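Local coordinates for Pgp2 (Campylobacter jejuni subsp. jejuni, PDB 6XJ6), which trims peptidoglycan as an LD-carboxypeptidase of the YkuD family and helps set helical cell shape, guided by peptidoglycan binding to its accessory NTF2 domain, at residues 16-22 and 44-49; 32-37 and 60-64; 93-97 and 144-148; 158-162 and 240-244; 168-173 and 247-251. One frame throughout, in Å; residues are numbered along the deposited sequence.

Overall arrangement
Contact 3 is a buried packing of aromatic and aliphatic groups between a loop and helix 141-151, nearest of the five to the predicted catalytic histidine. Contact 2 is more polar, with two lysines reaching backbone and hydroxyl oxygens, and contact 4 joins it through Glu162, which serves both. Strands 27-33 and 156-161, neighbours in the mixed sheet, carry these two. Contact 4 is largely buried and apolar, its centre about 9 Å from that of the chain, and sets the catalytic sheet against the NTF2-like part. Contacts 1 and 5 are partly buried and meet at Ser19 and Ala168, with one backbone bond across contact 1 and a donor-acceptor tyrosine in contact 5.

Contact 1 of 5, residues 16-22 and 44-49; sequences KNISLGY and YEDGKI
Lys16 and Gly47 bring their backbones within 4.2 Å, CA to CA, where the loop 16-22 passes the tip of the beta hairpin formed by strands 38-45 and 48-56. The hairpin turns through a type I' turn, Glu45 to Lys48, and the loop has a type I turn of its own from Ile18 to Gly21. One backbone bond joins the two: Asn17 N gives its hydrogen to Gly47 O at 2.8 Å, with an N-H...O angle of 155°. Lys16 lays its CB on Gly47 CA at 3.7 Å, while its NZ turns to the carbonyls of Glu12 and Ile13 at the end of helix 6-13.

Asn17 has CG anti to the backbone N (chi1 -177°), which lets OD1 fold back over its own loop as an Asx turn. That oxygen is gripped by two donors, Ser19 N at 3.0 Å and Ser19 OG, so the amide is held and its ND2 side lies across Ile49 CG1 at about a right angle. A water accepts from Ile49 N and, weakly, from Asn17 ND2, bridging the segments.

The buried Tyr44 ring reaches in beneath the loop. Gly47 N sits over one face, toward the rim, and Tyr23 packs against the ring edge-to-face. Two backbone oxygens approach Tyr44 CE2, Asn17 O near the ring plane at 3.5 Å and Gly21 O obliquely at 3.4 Å. Farther out along the ring, Tyr44 OH lies at the edge of the Tyr22 ring, 3.5 Å from Tyr22 CD1.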
# COMPACT_ATOMS: atom_id res chain seq x y z
N LYS A 16 -19.62 7.25 1.88
CA LYS A 16 -18.28 7.75 2.12
C LYS A 16 -17.48 7.80 0.83
O LYS A 16 -17.67 6.98 -0.08
CB LYS A 16 -17.56 6.86 3.13
CG LYS A 16 -18.15 6.95 4.51
CD LYS A 16 -17.65 5.85 5.42
CE LYS A 16 -18.48 5.75 6.71
NZ LYS A 16 -19.93 5.49 6.47
N ASN A 17 -16.58 8.77 0.75
CA ASN A 17 -15.64 8.86 -0.36
C ASN A 17 -14.48 7.92 -0.06
O ASN A 17 -13.59 8.24 0.72
CB ASN A 17 -15.15 10.30 -0.54
CG ASN A 17 -14.24 10.45 -1.73
OD1 ASN A 17 -13.70 9.47 -2.25
ND2 ASN A 17 -14.04 11.68 -2.17
N ILE A 18 -14.53 6.74 -0.67
CA ILE A 18 -13.50 5.73 -0.49
C ILE A 18 -12.57 5.65 -1.70
O ILE A 18 -11.81 4.69 -1.84
CB ILE A 18 -14.10 4.36 -0.13
CG1 ILE A 18 -15.23 3.95 -1.08
CG2 ILE A 18 -14.62 4.39 1.30
CD1 ILE A 18 -14.84 3.72 -2.53
N SER A 19 -12.59 6.67 -2.56
CA SER A 19 -11.86 6.60 -3.83
C SER A 19 -10.35 6.47 -3.63
O SER A 19 -9.67 5.92 -4.51
CB SER A 19 -12.19 7.83 -4.67
OG SER A 19 -11.76 9.03 -4.04
N LEU A 20 -9.81 6.99 -2.53
CA LEU A 20 -8.40 6.82 -2.22
C LEU A 20 -8.17 5.77 -1.14
O LEU A 20 -7.06 5.68 -0.59
CB LEU A 20 -7.77 8.15 -1.80
CG LEU A 20 -7.83 9.24 -2.87
CD1 LEU A 20 -7.21 10.53 -2.34
CD2 LEU A 20 -7.17 8.80 -4.17
N GLY A 21 -9.18 4.96 -0.85
CA GLY A 21 -9.11 3.94 0.18
C GLY A 21 -10.17 4.14 1.25
O GLY A 21 -10.80 5.19 1.37
N TYR A 22 -10.33 3.09 2.04
CA TYR A 22 -11.25 3.05 3.18
C TYR A 22 -10.39 2.77 4.41
O TYR A 22 -9.73 1.73 4.48
CB TYR A 22 -12.26 1.93 2.95
CG TYR A 22 -13.36 1.74 3.97
CD1 TYR A 22 -14.09 2.81 4.46
CD2 TYR A 22 -13.71 0.46 4.39
CE1 TYR A 22 -15.12 2.61 5.38
CE2 TYR A 22 -14.73 0.25 5.30
CZ TYR A 22 -15.43 1.33 5.79
OH TYR A 22 -16.44 1.11 6.70
N TYR A 44 -8.06 12.22 4.80
CA TYR A 44 -9.24 11.37 4.87
C TYR A 44 -9.72 11.37 6.30
O TYR A 44 -8.95 11.03 7.21
CB TYR A 44 -8.88 9.95 4.45
CG TYR A 44 -9.99 8.92 4.59
CD1 TYR A 44 -10.26 8.33 5.82
CD2 TYR A 44 -10.73 8.51 3.49
CE1 TYR A 44 -11.26 7.38 5.94
CE2 TYR A 44 -11.72 7.56 3.61
CZ TYR A 44 -11.98 7.00 4.83
OH TYR A 44 -12.97 6.05 4.94
N GLU A 45 -10.97 11.77 6.52
CA GLU A 45 -11.60 11.77 7.84
C GLU A 45 -12.98 11.14 7.69
O GLU A 45 -13.90 11.79 7.17
CB GLU A 45 -11.70 13.19 8.38
CG GLU A 45 -10.35 13.87 8.55
CD GLU A 45 -10.48 15.28 9.09
OE1 GLU A 45 -11.61 15.68 9.48
OE2 GLU A 45 -9.46 15.99 9.13
N ASP A 46 -13.12 9.89 8.11
CA ASP A 46 -14.40 9.18 8.10
C ASP A 46 -15.11 9.32 6.75
O ASP A 46 -16.31 9.60 6.67
CB ASP A 46 -15.30 9.62 9.26
CG ASP A 46 -16.61 8.84 9.33
OD1 ASP A 46 -17.69 9.47 9.35
OD2 ASP A 46 -16.56 7.60 9.33
N GLY A 47 -14.36 9.12 5.68
CA GLY A 47 -14.94 9.12 4.36
C GLY A 47 -15.11 10.49 3.74
O GLY A 47 -15.70 10.59 2.65
N LYS A 48 -14.63 11.54 4.39
CA LYS A 48 -14.57 12.87 3.80
C LYS A 48 -13.14 13.14 3.37
O LYS A 48 -12.21 12.98 4.18
CB LYS A 48 -15.02 13.93 4.80
CG LYS A 48 -16.48 13.84 5.20
CD LYS A 48 -16.62 13.71 6.72
CE LYS A 48 -16.08 14.93 7.46
NZ LYS A 48 -15.91 14.67 8.92
N ILE A 49 -12.96 13.53 2.12
CA ILE A 49 -11.65 13.83 1.55
C ILE A 49 -11.52 15.34 1.41
O ILE A 49 -12.46 16.01 0.98
CB ILE A 49 -11.48 13.14 0.18
CG1 ILE A 49 -11.32 11.62 0.36
CG2 ILE A 49 -10.31 13.73 -0.61
CD1 ILE A 49 -9.97 11.19 0.89
O HOH W 1 -15.13 13.73 0.21

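Contact 2 of 5, residues 32-37 and 60-64; sequences TNKTDK and TGLMG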
# COMPACT_ATOMS: atom_id res chain seq x y z
N THR A 32 0.61 11.12 -6.28
CA THR A 32 1.44 11.63 -7.36
C THR A 32 1.08 10.91 -8.65
O THR A 32 0.92 9.69 -8.67
CB THR A 32 2.93 11.38 -7.06
OG1 THR A 32 3.29 12.01 -5.83
CG2 THR A 32 3.82 11.94 -8.16
N ASN A 33 0.98 11.67 -9.74
CA ASN A 33 0.80 11.10 -11.07
C ASN A 33 2.02 11.44 -11.91
O ASN A 33 2.32 12.61 -12.15
CB ASN A 33 -0.47 11.64 -11.73
CG ASN A 33 -0.77 10.96 -13.06
OD1 ASN A 33 -0.08 11.17 -14.05
ND2 ASN A 33 -1.80 10.12 -13.07
N LYS A 34 2.75 10.40 -12.35
CA LYS A 34 4.01 10.62 -13.06
C LYS A 34 3.82 11.22 -14.45
O LYS A 34 4.77 11.81 -14.98
CB LYS A 34 4.78 9.32 -13.19
CG LYS A 34 5.38 8.82 -11.88
CD LYS A 34 5.83 7.37 -11.99
CE LYS A 34 6.96 7.20 -13.01
NZ LYS A 34 7.38 5.78 -13.16
N THR A 35 2.65 11.06 -15.07
CA THR A 35 2.40 11.68 -16.37
C THR A 35 1.97 13.13 -16.20
O THR A 35 2.46 14.01 -16.92
CB THR A 35 1.33 10.89 -17.14
OG1 THR A 35 1.79 9.56 -17.41
CG2 THR A 35 1.01 11.57 -18.47
N ASP A 36 1.06 13.39 -15.27
CA ASP A 36 0.54 14.74 -15.07
C ASP A 36 1.55 15.64 -14.39
O ASP A 36 1.43 16.87 -14.47
CB ASP A 36 -0.73 14.69 -14.23
CG ASP A 36 -1.84 13.89 -14.87
OD1 ASP A 36 -1.83 13.74 -16.12
OD2 ASP A 36 -2.74 13.42 -14.14
N LYS A 37 2.55 15.07 -13.71
CA LYS A 37 3.50 15.82 -12.90
C LYS A 37 2.78 16.67 -11.86
O LYS A 37 3.10 17.84 -11.64
CB LYS A 37 4.44 16.67 -13.77
CG LYS A 37 5.14 15.90 -14.88
CD LYS A 37 5.98 14.74 -14.36
CE LYS A 37 6.70 14.02 -15.49
NZ LYS A 37 7.38 12.78 -15.03
N THR A 60 9.53 14.10 -11.22
CA THR A 60 9.70 12.71 -10.80
C THR A 60 10.88 12.09 -11.54
O THR A 60 11.50 12.71 -12.41
CB THR A 60 8.44 11.89 -11.07
OG1 THR A 60 8.29 11.67 -12.48
CG2 THR A 60 7.21 12.60 -10.56
N GLY A 61 11.17 10.85 -11.18
CA GLY A 61 12.08 10.04 -11.94
C GLY A 61 11.43 9.55 -13.22
O GLY A 61 10.35 9.99 -13.62
N LEU A 62 12.11 8.60 -13.85
CA LEU A 62 11.73 8.17 -15.18
C LEU A 62 10.42 7.38 -15.17
O LEU A 62 10.01 6.80 -14.16
CB LEU A 62 12.83 7.29 -15.78
CG LEU A 62 14.20 7.93 -15.96
CD1 LEU A 62 15.13 6.97 -16.68
CD2 LEU A 62 14.11 9.24 -16.72
N MET A 63 9.78 7.39 -16.33
CA MET A 63 8.57 6.61 -16.55
C MET A 63 8.90 5.12 -16.59
O MET A 63 10.04 4.70 -16.80
CB MET A 63 7.90 7.03 -17.86
CG MET A 63 7.58 8.53 -17.93
SD MET A 63 6.52 9.13 -16.58
CE MET A 63 4.93 8.46 -17.07
N GLY A 64 7.86 4.33 -16.40
CA GLY A 64 7.99 2.89 -16.32
C GLY A 64 8.02 2.40 -14.88
O GLY A 64 8.32 3.13 -13.94
O HOH W 2 9.66 14.18 -14.12
O HOH W 3 9.36 11.00 -16.12
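Two lysines of one short turn, Lys34 and Lys37, both reach into the loop 60-64, and each ammonium ends among oxygens. The turn follows strand 27-33 and holds an Asx motif, Asn33 OD1 accepting from Asp36 N. Lys37 bends at chi2 (-59°) and then runs straight, which carries NZ back over its own turn to Lys34 O at 2.8 Å and onward to Thr60 OG1 at 2.9 Å. Two waters also accept from NZ, one taking the hydrogen of Thr60 N and the other donating to Gly61 O, so four acceptors must share three ammonium hydrogens.

Lys34 reaches farther along the loop. Its chain bends at chi3 (64°), and NZ donates to Leu62 O at 3.0 Å and to Thr74 O. Between the lysines Met63 curls inward, its SD 3.8 Å from Lys34 CB and its CE 3.3 Å from Thr35 OG1, a hydroxyl hydrogen-bonded to Glu162 O.

Gly61 lies about 7 Å from the side chain of the predicted nucleophile, Cys136. The lysines bond directly to one loop carbonyl, Leu62 O, and one hydroxyl, Thr60 OG1, which itself donates to Gly61 O; a salt bridge with Glu162 balances the charge of Lys34.

Contact 3 of 5, residues 93-97 and 144-148; sequences GPFAF and LEKFA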
# COMPACT_ATOMS: atom_id res chain seq x y z
N GLY A 93 17.70 19.95 -0.91
CA GLY A 93 16.88 21.01 -0.39
C GLY A 93 16.89 21.04 1.12
O GLY A 93 17.82 20.55 1.77
N PRO A 94 15.85 21.61 1.73
CA PRO A 94 15.88 21.82 3.19
C PRO A 94 15.69 20.56 4.01
O PRO A 94 16.15 20.50 5.15
CB PRO A 94 14.75 22.83 3.42
CG PRO A 94 13.80 22.58 2.30
CD PRO A 94 14.64 22.19 1.12
N PHE A 95 15.01 19.56 3.46
CA PHE A 95 14.73 18.32 4.19
C PHE A 95 14.03 17.35 3.26
O PHE A 95 13.76 17.68 2.10
CB PHE A 95 13.89 18.58 5.45
CG PHE A 95 12.73 19.52 5.25
CD1 PHE A 95 12.79 20.82 5.72
CD2 PHE A 95 11.57 19.10 4.61
CE1 PHE A 95 11.72 21.70 5.54
CE2 PHE A 95 10.49 19.97 4.44
CZ PHE A 95 10.57 21.27 4.91
N ALA A 96 13.73 16.15 3.75
CA ALA A 96 13.24 15.07 2.91
C ALA A 96 12.32 14.17 3.71
O ALA A 96 12.26 14.23 4.94
CB ALA A 96 14.40 14.25 2.32
N PHE A 97 11.62 13.30 2.99
CA PHE A 97 10.71 12.32 3.56
C PHE A 97 10.90 11.03 2.78
O PHE A 97 10.86 11.03 1.55
CB PHE A 97 9.25 12.76 3.40
CG PHE A 97 8.96 14.14 3.93
CD1 PHE A 97 9.31 15.26 3.20
CD2 PHE A 97 8.32 14.31 5.16
CE1 PHE A 97 9.04 16.53 3.68
CE2 PHE A 97 8.05 15.58 5.64
CZ PHE A 97 8.42 16.70 4.90
N LEU A 144 7.86 23.36 0.32
CA LEU A 144 8.14 22.22 1.18
C LEU A 144 7.73 22.46 2.62
O LEU A 144 7.38 21.51 3.32
CB LEU A 144 9.61 21.84 1.10
CG LEU A 144 9.92 20.77 0.06
CD1 LEU A 144 11.42 20.62 -0.07
CD2 LEU A 144 9.29 19.42 0.40
N GLU A 145 7.77 23.71 3.09
CA GLU A 145 7.28 24.00 4.43
C GLU A 145 5.80 23.68 4.54
O GLU A 145 5.35 23.09 5.53
CB GLU A 145 7.56 25.45 4.81
CG GLU A 145 9.02 25.74 5.11
CD GLU A 145 9.55 24.94 6.29
OE1 GLU A 145 8.73 24.34 7.02
OE2 GLU A 145 10.78 24.92 6.48
N LYS A 146 5.01 24.05 3.52
CA LYS A 146 3.59 23.73 3.55
C LYS A 146 3.36 22.23 3.49
O LYS A 146 2.53 21.69 4.22
CB LYS A 146 2.85 24.44 2.41
CG LYS A 146 1.36 24.08 2.37
CD LYS A 146 0.57 24.85 1.32
CE LYS A 146 -0.90 24.44 1.34
NZ LYS A 146 -1.75 25.23 0.41
N PHE A 147 4.09 21.53 2.61
CA PHE A 147 3.99 20.08 2.57
C PHE A 147 4.29 19.47 3.94
O PHE A 147 3.55 18.60 4.42
CB PHE A 147 4.94 19.53 1.50
CG PHE A 147 4.92 18.04 1.39
CD1 PHE A 147 5.80 17.26 2.13
CD2 PHE A 147 4.00 17.40 0.57
CE1 PHE A 147 5.78 15.89 2.05
CE2 PHE A 147 3.97 16.03 0.48
CZ PHE A 147 4.86 15.27 1.22
N ALA A 148 5.36 19.94 4.58
CA ALA A 148 5.74 19.39 5.88
C ALA A 148 4.66 19.61 6.92
O ALA A 148 4.37 18.72 7.73
CB ALA A 148 7.06 20.01 6.34
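Phe97 and Phe147 form a T-shaped pair in which the edge of Phe147 points at the face of Phe97, with centroids 5.1 Å apart and planes at 76°. The approach is off-centre: Phe147 CE1 stands 3.7 Å above the Phe97 plane, toward the rim. Phe147 gets there with CG anti to its backbone N (chi1 179°), a setting that projects the ring from helix 141-151 toward the loop 93-97.

The Phe97 ring uses its edge as well as its face. Ala148 CB lies in the ring plane, 3.9 Å from Phe97 CZ, and Leu144 CD2 approaches near that plane at a longer distance. The same Ala148 methyl is shared, for it also lies 3.9 Å from Phe95 CE2, so it fills the place between the two loop phenylalanines.

Phe95 presents its edge to the helix. Leu144 O is in the plane of this ring, 3.6 Å from CZ, although that carbonyl is already bonded by Ala148 N within the helix. At the next part of the rim, Glu145 OE2 lies 3.5 Å from Phe95 CE1, with the carboxylate turned 72° from the ring. The geometry is consistent with weakly polar C-H to oxygen approaches, whereas Lys84 makes a cation-pi contact with the same phenylalanine. Leu144 CD1 closes the end against Pro94 CD.

The loop leads into strand 97-98, which pairs with strand 117-119, home of the predicted active-site His119. Phe147 also packs on Leu39 and Val41 of strand 38-45 and meets Phe53 edge-to-face, so through Phe147 the helix touches both the loop and the five-stranded sheet.

Contact 4 of 5, residues 158-162 and 240-244; sequences VMTEE and PYPNL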
# COMPACT_ATOMS: atom_id res chain seq x y z
N VAL A 158 1.51 6.92 0.53
CA VAL A 158 2.06 7.40 -0.72
C VAL A 158 1.44 6.56 -1.82
O VAL A 158 1.62 5.34 -1.84
CB VAL A 158 3.59 7.27 -0.73
CG1 VAL A 158 4.19 7.54 -2.11
CG2 VAL A 158 4.18 8.19 0.32
N MET A 159 0.72 7.21 -2.72
CA MET A 159 0.04 6.55 -3.82
C MET A 159 0.57 7.18 -5.09
O MET A 159 0.36 8.37 -5.33
CB MET A 159 -1.47 6.74 -3.67
CG MET A 159 -2.29 6.12 -4.77
SD MET A 159 -4.04 6.26 -4.39
CE MET A 159 -4.75 5.79 -5.96
N THR A 160 1.31 6.40 -5.89
CA THR A 160 1.95 6.91 -7.09
C THR A 160 1.41 6.19 -8.31
O THR A 160 1.53 4.96 -8.42
CB THR A 160 3.46 6.80 -6.99
OG1 THR A 160 3.88 7.51 -5.82
CG2 THR A 160 4.13 7.39 -8.22
N GLU A 161 0.82 6.96 -9.21
CA GLU A 161 0.27 6.50 -10.48
C GLU A 161 1.27 6.76 -11.60
O GLU A 161 2.04 7.72 -11.57
CB GLU A 161 -1.00 7.29 -10.82
CG GLU A 161 -2.09 7.18 -9.81
CD GLU A 161 -3.25 8.11 -10.08
OE1 GLU A 161 -3.06 9.20 -10.65
OE2 GLU A 161 -4.38 7.74 -9.69
N GLU A 162 1.22 5.90 -12.62
CA GLU A 162 2.02 6.12 -13.81
C GLU A 162 1.33 7.09 -14.76
O GLU A 162 1.89 8.13 -15.13
CB GLU A 162 2.27 4.80 -14.53
CG GLU A 162 3.10 4.89 -15.78
CD GLU A 162 4.58 5.04 -15.52
OE1 GLU A 162 5.32 5.20 -16.51
OE2 GLU A 162 4.98 5.00 -14.34
N PRO A 240 -6.40 1.40 -2.84
CA PRO A 240 -6.16 1.02 -4.24
C PRO A 240 -4.67 1.05 -4.53
O PRO A 240 -3.93 1.86 -3.98
CB PRO A 240 -6.91 2.11 -5.02
CG PRO A 240 -6.86 3.29 -4.14
CD PRO A 240 -6.98 2.75 -2.74
N TYR A 241 -4.25 0.14 -5.40
CA TYR A 241 -2.83 -0.11 -5.65
C TYR A 241 -2.51 0.11 -7.13
O TYR A 241 -2.76 -0.79 -7.95
CB TYR A 241 -2.44 -1.53 -5.22
CG TYR A 241 -0.94 -1.70 -5.09
CD1 TYR A 241 -0.15 -1.96 -6.21
CD2 TYR A 241 -0.29 -1.56 -3.86
CE1 TYR A 241 1.21 -2.10 -6.10
CE2 TYR A 241 1.06 -1.69 -3.75
CZ TYR A 241 1.82 -1.96 -4.87
OH TYR A 241 3.19 -2.10 -4.80
N PRO A 242 -1.99 1.27 -7.51
CA PRO A 242 -1.67 1.50 -8.93
C PRO A 242 -0.65 0.51 -9.43
O PRO A 242 0.30 0.16 -8.72
CB PRO A 242 -1.12 2.93 -8.94
CG PRO A 242 -1.68 3.58 -7.71
CD PRO A 242 -1.75 2.48 -6.69
N ASN A 243 -0.82 0.08 -10.67
CA ASN A 243 0.11 -0.86 -11.27
C ASN A 243 0.07 -0.72 -12.78
O ASN A 243 -0.86 -0.14 -13.35
CB ASN A 243 -0.22 -2.30 -10.85
CG ASN A 243 -1.54 -2.75 -11.39
OD1 ASN A 243 -1.61 -3.32 -12.48
ND2 ASN A 243 -2.60 -2.49 -10.65
N LEU A 244 1.10 -1.26 -13.43
CA LEU A 244 1.22 -1.23 -14.88
C LEU A 244 0.93 -2.58 -15.51
O LEU A 244 1.41 -2.87 -16.61
CB LEU A 244 2.60 -0.73 -15.29
CG LEU A 244 2.84 0.74 -14.95
CD1 LEU A 244 4.21 1.18 -15.40
CD2 LEU A 244 1.77 1.60 -15.60
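Met159 and Pro242 head the tight half of a contact that joins the five-stranded mixed sheet of the YkuD-type catalytic domain to the loop between strands 232-240 and 249-260 of the NTF2-like domain. The segments run in nearly the same direction, 25° apart end to end, and the packing is apolar.

Met159 is stretched out by trans torsions throughout, from chi1 (179°) to the methyl, and the whole side chain reaches both prolines. Its CG lies 3.9 Å from Pro242 CG and its CE 3.7 Å from Pro240 CG, the side chain crossing each ring at about a right angle. Pro242 also presses its CB on the strand backbone, 3.4 Å from Thr160 O. Leu20 adds a further packing contact at Met159 SD, and Val76 reaches Pro242. One polar cost accompanies this burial: Pro240 O has no partner in the model.

Glu161 borders this region with its carbon chain while its carboxylate turns elsewhere, making a salt bridge with Arg167 and accepting from Asn33 ND2 and Ile166 N.

Toward the solvent side the contact thins to one pair, the partly exposed Glu162 and the exposed Leu244. The carboxylate oxygens of Glu162 bond outside segment 240-244, OE1 accepting from Gly64 N, which probably helps to fix the course of its chain. Leu244 sets both methyls against that chain, crossing it at about a right angle, CD2 at CB and CG, CD1 at CG and CD. Leu244 CD2 comes 3.4 Å from Glu162 CB, while Leu244 CD1 sits 3.9 Å from Glu162 CD.

Contact 5 of 5, residues 168-173 and 247-251; sequences AKKDQI and ETMYR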
# COMPACT_ATOMS: atom_id res chain seq x y z
N ALA A 168 -10.28 3.54 -5.94
CA ALA A 168 -11.01 2.43 -5.36
C ALA A 168 -12.49 2.56 -5.66
O ALA A 168 -13.03 3.66 -5.86
CB ALA A 168 -10.80 2.40 -3.85
N LYS A 169 -13.17 1.41 -5.70
CA LYS A 169 -14.60 1.34 -5.95
C LYS A 169 -15.27 0.70 -4.75
O LYS A 169 -14.74 -0.23 -4.15
CB LYS A 169 -14.90 0.54 -7.23
CG LYS A 169 -14.19 1.07 -8.48
CD LYS A 169 -14.61 2.50 -8.82
CE LYS A 169 -13.62 3.18 -9.74
NZ LYS A 169 -13.95 4.62 -9.93
N LYS A 170 -16.45 1.22 -4.40
CA LYS A 170 -17.14 0.75 -3.20
C LYS A 170 -17.43 -0.74 -3.27
O LYS A 170 -17.24 -1.46 -2.28
CB LYS A 170 -18.43 1.56 -3.02
CG LYS A 170 -19.31 1.13 -1.88
CD LYS A 170 -20.54 2.04 -1.79
CE LYS A 170 -21.56 1.58 -0.73
NZ LYS A 170 -22.81 2.37 -0.82
N ASP A 171 -17.87 -1.23 -4.43
CA ASP A 171 -18.19 -2.65 -4.56
C ASP A 171 -16.95 -3.51 -4.37
O ASP A 171 -17.03 -4.61 -3.81
CB ASP A 171 -18.81 -2.93 -5.93
CG ASP A 171 -19.22 -4.38 -6.09
OD1 ASP A 171 -20.29 -4.76 -5.57
OD2 ASP A 171 -18.46 -5.15 -6.73
N GLN A 172 -15.79 -3.02 -4.83
CA GLN A 172 -14.55 -3.78 -4.71
C GLN A 172 -14.06 -3.80 -3.26
O GLN A 172 -13.60 -4.84 -2.77
CB GLN A 172 -13.48 -3.17 -5.62
CG GLN A 172 -13.77 -3.34 -7.11
CD GLN A 172 -12.84 -2.55 -8.02
OE1 GLN A 172 -11.99 -1.77 -7.57
NE2 GLN A 172 -12.99 -2.74 -9.33
N ILE A 173 -14.12 -2.66 -2.57
CA ILE A 173 -13.72 -2.65 -1.16
C ILE A 173 -14.62 -3.58 -0.36
O ILE A 173 -14.15 -4.35 0.48
CB ILE A 173 -13.73 -1.21 -0.62
CG1 ILE A 173 -12.61 -0.41 -1.28
CG2 ILE A 173 -13.63 -1.20 0.91
CD1 ILE A 173 -12.48 1.00 -0.79
N GLU A 247 -4.18 -4.74 -13.72
CA GLU A 247 -4.84 -5.54 -12.70
C GLU A 247 -5.53 -4.62 -11.71
O GLU A 247 -5.10 -3.49 -11.50
CB GLU A 247 -3.85 -6.44 -11.94
CG GLU A 247 -3.17 -7.51 -12.78
CD GLU A 247 -4.08 -8.67 -13.16
OE1 GLU A 247 -5.21 -8.78 -12.63
OE2 GLU A 247 -3.65 -9.48 -14.00
N THR A 248 -6.61 -5.12 -11.12
CA THR A 248 -7.30 -4.41 -10.05
C THR A 248 -6.67 -4.89 -8.76
O THR A 248 -6.91 -6.01 -8.32
CB THR A 248 -8.79 -4.70 -10.08
OG1 THR A 248 -9.30 -4.40 -11.38
CG2 THR A 248 -9.51 -3.86 -9.03
N MET A 249 -5.83 -4.05 -8.17
CA MET A 249 -5.02 -4.43 -7.02
C MET A 249 -5.33 -3.51 -5.85
O MET A 249 -5.69 -2.34 -6.02
CB MET A 249 -3.53 -4.35 -7.35
CG MET A 249 -3.12 -5.37 -8.37
SD MET A 249 -1.39 -5.27 -8.81
CE MET A 249 -0.62 -5.57 -7.24
N TYR A 250 -5.21 -4.08 -4.65
CA TYR A 250 -5.40 -3.34 -3.42
C TYR A 250 -4.37 -3.79 -2.41
O TYR A 250 -3.87 -4.92 -2.46
CB TYR A 250 -6.79 -3.59 -2.82
CG TYR A 250 -7.92 -2.86 -3.50
CD1 TYR A 250 -8.47 -3.34 -4.68
CD2 TYR A 250 -8.46 -1.71 -2.96
CE1 TYR A 250 -9.54 -2.67 -5.30
CE2 TYR A 250 -9.50 -1.04 -3.57
CZ TYR A 250 -10.03 -1.53 -4.73
OH TYR A 250 -11.09 -0.86 -5.32
N ARG A 251 -4.08 -2.88 -1.47
CA ARG A 251 -3.31 -3.20 -0.28
C ARG A 251 -4.27 -3.24 0.89
O ARG A 251 -5.11 -2.35 1.03
CB ARG A 251 -2.23 -2.15 -0.03
CG ARG A 251 -1.28 -2.55 1.05
CD ARG A 251 -0.35 -1.42 1.42
NE ARG A 251 -0.91 -0.71 2.54
CZ ARG A 251 -0.22 -0.16 3.53
NH1 ARG A 251 1.11 -0.22 3.55
NH2 ARG A 251 -0.86 0.45 4.50
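With chi1 near -68° and an extended chain beyond, Gln172 brings its amide across the end of the Tyr250 ring, which a chi1 of -77° sends out from strand 249-260 to the start of helix 170-188. The hydroxyl donates to Gln172 OE1 at 2.6 Å, meeting a lone pair in the plane of the amide carbonyl. The amide stands almost square to the ring, their planes 89° apart, with OE1 at the ring edge. Tyr250 OH also accepts from Lys169 N at 3.1 Å. Lys169 is the N-cap residue, so the tyrosine bonds both the backbone at the helix start and a side chain in the first turn.

Apolar groups pack on the ring as well: Ala168 CB lies at its edge, 3.7 Å from Tyr250 CE2, and Ile173 CG1 packs on the same carbon at 3.9 Å. Thr248 CG2 touches the Gln172 amide, 3.6 Å from OE1. Ile238 of strand 232-240 also packs on Tyr250.

Both roles of the phenol are thus used, as donor to an amide oxygen and acceptor from a peptide N-H, which fixes its hydroxyl hydrogen and ties the long helix to the curved antiparallel sheet of the NTF2-like fold.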